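Local coordinates for protein DNA polymerase III, beta subunit (Thermotoga maritima, PDB 1VPK) that probably tethers DNA polymerases and other proteins to DNA, conferring processivity as a ring-shaped head-to-tail homodimer, at residues A[88-91]-A[92-96]; A[267-270]-A[271-275]. All coordinates share one frame; numbering follows the deposited sequence.

How the contacts relate
Contact 1 and contact 2 lie at opposite ends of the helices they involve: 88-96 runs off helix 87-91 in the N-terminal domain, whereas 267-275 passes from strand 265-270 into helix 271-285 in the C-terminal domain. Their centres are 44 Å apart and they share no element within the chain. Both mix buried apolar residues (M90, V91 and L94; V269 and L274) with exposed lysines (K89 and K92; K272). Their chemistry differs: two backbone donors and bridging waters close contact 1, while side chains cap the helix in contact 2. R280 and V283 of the second subunit, on its copy of helix 271-285, pack against contact 1, whereas no other chain of the assembly touches contact 2.

Contact 1. Residues A[88-91]-A[92-96]; sequences QKMV and KVLPD
K92 lies back along the last turn of helix 87-91, its methylenes running past the carbonyl oxygen of Q88. The first torsion sets this course, turning CG beside the backbone N and anti to the carbonyl carbon (chi1 -64°). K92 CB is 3.9 Å from K89 O. K92 CG then comes to 3.5 Å from Q88 O, K92 CD passes the same oxygen, and K92 CE is again 3.5 Å from Q88 O. At the tip, NZ donates to a water that in turn donates to Q88 OE1, so ammonium and amide are joined through solvent. Here the chain leaves helix 87-91, in the N-terminal domain of the clamp, for the loop before strand 98-104. M90 O accepts from V93 N at 3.1 Å and, weakly, from L94 N. A second water donates to both V91 O and L94 O, tying the helix to the loop. On the inner side, L94 CD2 lies 4.1 Å from M90 CG as the two side chains cross obliquely, and both pack on I110 and F117. K89 and V93 face the second subunit, touching its V283 and R280, respectively.

Contact 2. Residues A[267-270]-A[271-275]; sequences VVVS and RKELR
The carboxylate of E273 reaches back to S270, where OE1 accepts the backbone N-H on its anti side, 23° out of the carboxylate plane, with S270 N to OE1 3.3 Å. V269 CG2 lies 3.5 Å from the same E273 OE1, so a methyl group packs beside the acceptor. The guanidinium of R271 carries R275 NH2 on one face, 3.5 Å above the plane and offset toward the rim, while its NE and NH1 donate to the carbonyls of T344 and L339. R275 in turn has K272 CA over one face of its own guanidinium.

S270 returns the bond of E273: with OG swung opposite its own backbone N (chi1 152°), the hydroxyl accepts from E273 N at 3.0 Å from OG. The side chains are close as well, S270 CB lying 3.3 Å from E273 CB. An alanine at E273 would remove the carboxylate and would probably leave S270 N without this acceptor and V269 CG2 less covered. L274 N also donates to S270 O (3.0 Å). The side chains of L274 and V269 cross at about a right angle, L274 CD2 lying 4.1 Å from V269 CG1, and L274 also packs on L339 of helix 332-341. Strand 267-270 and helix 271-275 thus meet at 86° through a capping box, with S270 as N-cap of helix 271-285 in the C-terminal domain of the sliding clamp.

Contact 1. Residues A[88-91]-A[92-96]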
loop_
_atom_site.group_PDB
_atom_site.type_symbol
_atom_site.label_atom_id
_atom_site.label_comp_id
_atom_site.label_asym_id
_atom_site.label_seq_id
_atom_site.Cartn_x
_atom_site.Cartn_y
_atom_site.Cartn_z
ATOM N N GLN A 88 2.373 18.186 -10.628
ATOM C CA GLN A 88 2.963 16.879 -10.521
ATOM C C GLN A 88 2.007 15.783 -10.985
ATOM O O GLN A 88 2.394 14.936 -11.780
ATOM C CB GLN A 88 3.343 16.587 -9.071
ATOM C CG GLN A 88 4.669 17.136 -8.675
ATOM C CD GLN A 88 4.973 16.766 -7.255
ATOM O OE1 GLN A 88 5.494 15.691 -6.999
ATOM N NE2 GLN A 88 4.597 17.628 -6.310
ATOM N N LYS A 89 0.786 15.775 -10.462
ATOM C CA LYS A 89 -0.240 14.795 -10.884
ATOM C C LYS A 89 -0.550 14.887 -12.381
ATOM O O LYS A 89 -0.692 13.874 -13.068
ATOM C CB LYS A 89 -1.514 14.939 -10.057
ATOM C CG LYS A 89 -1.277 14.586 -8.585
ATOM C CD LYS A 89 -2.563 14.519 -7.786
ATOM C CE LYS A 89 -2.303 14.197 -6.313
ATOM N NZ LYS A 89 -3.541 13.637 -5.665
ATOM N N MET A 90 -0.612 16.121 -12.872
ATOM C CA MET A 90 -0.983 16.380 -14.221
ATOM C C MET A 90 0.020 15.815 -15.212
ATOM O O MET A 90 -0.380 15.153 -16.221
ATOM C CB MET A 90 -1.039 17.870 -14.445
ATOM C CG MET A 90 -1.217 18.185 -15.847
ATOM S SD MET A 90 -0.787 19.813 -16.285
ATOM C CE MET A 90 0.981 19.658 -16.289
ATOM N N VAL A 91 1.311 16.089 -14.969
ATOM C CA VAL A 91 2.327 15.715 -15.955
ATOM C C VAL A 91 2.454 14.230 -16.111
ATOM O O VAL A 91 2.827 13.770 -17.208
ATOM C CB VAL A 91 3.765 16.312 -15.736
ATOM C CG1 VAL A 91 3.664 17.785 -15.672
ATOM C CG2 VAL A 91 4.439 15.722 -14.501
ATOM N N LYS A 92 2.178 13.497 -15.030
ATOM C CA LYS A 92 2.241 12.027 -15.048
ATOM C C LYS A 92 1.139 11.376 -15.875
ATOM O O LYS A 92 1.232 10.203 -16.199
ATOM C CB LYS A 92 2.306 11.440 -13.619
ATOM C CG LYS A 92 3.622 11.886 -12.892
ATOM C CD LYS A 92 3.754 11.380 -11.441
ATOM C CE LYS A 92 4.519 12.421 -10.587
ATOM N NZ LYS A 92 5.194 11.879 -9.329
ATOM N N VAL A 93 0.110 12.133 -16.249
ATOM C CA VAL A 93 -0.974 11.585 -17.075
ATOM C C VAL A 93 -1.164 12.231 -18.465
ATOM O O VAL A 93 -2.077 11.840 -19.190
ATOM C CB VAL A 93 -2.344 11.608 -16.295
ATOM C CG1 VAL A 93 -2.246 10.786 -14.989
ATOM C CG2 VAL A 93 -2.769 13.031 -15.980
ATOM N N LEU A 94 -0.341 13.211 -18.839
ATOM C CA LEU A 94 -0.427 13.776 -20.188
ATOM C C LEU A 94 -0.244 12.603 -21.166
ATOM O O LEU A 94 0.649 11.820 -20.984
ATOM C CB LEU A 94 0.643 14.854 -20.408
ATOM C CG LEU A 94 0.451 16.090 -19.486
ATOM C CD1 LEU A 94 1.604 17.059 -19.644
ATOM C CD2 LEU A 94 -0.896 16.791 -19.735
ATOM N N PRO A 95 -1.151 12.446 -22.125
ATOM C CA PRO A 95 -1.178 11.242 -22.924
ATOM C C PRO A 95 -0.292 11.185 -24.172
ATOM O O PRO A 95 -0.101 10.079 -24.698
ATOM C CB PRO A 95 -2.620 11.199 -23.382
ATOM C CG PRO A 95 -2.992 12.590 -23.496
ATOM C CD PRO A 95 -2.262 13.332 -22.471
ATOM N N ASP A 96 0.202 12.335 -24.659
ATOM C CA ASP A 96 0.904 12.394 -25.968
ATOM C C ASP A 96 2.425 12.622 -25.798
ATOM O O ASP A 96 2.855 13.074 -24.759
ATOM C CB ASP A 96 0.295 13.521 -26.791
ATOM C CG ASP A 96 0.609 13.430 -28.259
ATOM O OD1 ASP A 96 -0.326 13.041 -29.024
ATOM O OD2 ASP A 96 1.748 13.804 -28.674
HETATM O O HOH W 1 6.730 14.023 -8.896
HETATM O O HOH W 2 2.863 11.598 -18.997
#

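Contact 2. Residues A[267-270]-A[271-275]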
loop_
_atom_site.group_PDB
_atom_site.type_symbol
_atom_site.label_atom_id
_atom_site.label_comp_id
_atom_site.label_asym_id
_atom_site.label_seq_id
_atom_site.Cartn_x
_atom_site.Cartn_y
_atom_site.Cartn_z
ATOM N N VAL A 267 28.636 -13.572 15.457
ATOM C CA VAL A 267 27.684 -14.520 14.925
ATOM C C VAL A 267 27.591 -14.318 13.405
ATOM O O VAL A 267 27.456 -13.193 12.923
ATOM C CB VAL A 267 26.328 -14.271 15.562
ATOM C CG1 VAL A 267 25.277 -14.980 14.872
ATOM C CG2 VAL A 267 26.326 -14.703 17.022
ATOM N N VAL A 268 27.758 -15.398 12.655
ATOM C CA VAL A 268 27.508 -15.366 11.217
ATOM C C VAL A 268 26.217 -16.109 10.997
ATOM O O VAL A 268 26.029 -17.224 11.482
ATOM C CB VAL A 268 28.681 -15.962 10.415
ATOM C CG1 VAL A 268 28.368 -16.003 8.920
ATOM C CG2 VAL A 268 29.935 -15.163 10.671
ATOM N N VAL A 269 25.319 -15.488 10.248
ATOM C CA VAL A 269 23.967 -15.996 10.103
ATOM C C VAL A 269 23.420 -15.534 8.755
ATOM O O VAL A 269 23.759 -14.456 8.290
ATOM C CB VAL A 269 23.077 -15.525 11.290
ATOM C CG1 VAL A 269 22.931 -14.028 11.327
ATOM C CG2 VAL A 269 21.691 -16.193 11.265
ATOM N N SER A 270 22.588 -16.376 8.138
ATOM C CA SER A 270 21.914 -16.062 6.874
ATOM C C SER A 270 21.015 -14.822 7.044
ATOM O O SER A 270 20.299 -14.700 8.022
ATOM C CB SER A 270 21.107 -17.284 6.365
ATOM O OG SER A 270 20.019 -16.835 5.592
ATOM N N ARG A 271 21.100 -13.877 6.113
ATOM C CA ARG A 271 20.236 -12.691 6.152
ATOM C C ARG A 271 18.732 -13.059 6.023
ATOM O O ARG A 271 17.906 -12.566 6.772
ATOM C CB ARG A 271 20.655 -11.729 5.037
ATOM C CG ARG A 271 19.996 -10.347 5.089
ATOM C CD ARG A 271 20.613 -9.454 4.059
ATOM N NE ARG A 271 20.296 -9.917 2.714
ATOM C CZ ARG A 271 19.244 -9.555 1.995
ATOM N NH1 ARG A 271 18.370 -8.655 2.440
ATOM N NH2 ARG A 271 19.097 -10.075 0.777
ATOM N N LYS A 272 18.398 -13.911 5.060
ATOM C CA LYS A 272 17.032 -14.467 4.923
ATOM C C LYS A 272 16.560 -15.196 6.191
ATOM O O LYS A 272 15.448 -14.967 6.634
ATOM C CB LYS A 272 16.993 -15.447 3.756
ATOM C CG LYS A 272 15.660 -16.121 3.466
ATOM C CD LYS A 272 15.819 -17.166 2.389
ATOM C CE LYS A 272 14.480 -17.670 1.872
ATOM N NZ LYS A 272 13.743 -16.620 1.079
ATOM N N GLU A 273 17.419 -16.031 6.762
ATOM C CA GLU A 273 17.154 -16.837 8.000
ATOM C C GLU A 273 16.811 -15.974 9.218
ATOM O O GLU A 273 15.792 -16.161 9.895
ATOM C CB GLU A 273 18.418 -17.707 8.292
ATOM C CG GLU A 273 18.568 -18.370 9.661
ATOM C CD GLU A 273 19.881 -19.237 9.842
ATOM O OE1 GLU A 273 20.986 -18.994 9.237
ATOM O OE2 GLU A 273 19.780 -20.168 10.688
ATOM N N LEU A 274 17.624 -14.969 9.451
ATOM C CA LEU A 274 17.352 -14.033 10.528
ATOM C C LEU A 274 16.136 -13.152 10.257
ATOM O O LEU A 274 15.375 -12.868 11.183
ATOM C CB LEU A 274 18.565 -13.169 10.744
ATOM C CG LEU A 274 18.497 -12.188 11.917
ATOM C CD1 LEU A 274 18.248 -12.899 13.214
ATOM C CD2 LEU A 274 19.798 -11.407 11.967
ATOM N N ARG A 275 15.991 -12.645 9.034
ATOM C CA ARG A 275 14.785 -11.867 8.657
ATOM C C ARG A 275 13.512 -12.661 8.927
ATOM O O ARG A 275 12.550 -12.150 9.498
ATOM C CB ARG A 275 14.870 -11.450 7.182
ATOM C CG ARG A 275 13.706 -10.614 6.617
ATOM C CD ARG A 275 13.415 -10.917 5.088
ATOM N NE ARG A 275 14.664 -10.952 4.298
ATOM C CZ ARG A 275 14.893 -11.678 3.194
ATOM N NH1 ARG A 275 13.946 -12.452 2.665
ATOM N NH2 ARG A 275 16.102 -11.619 2.618
#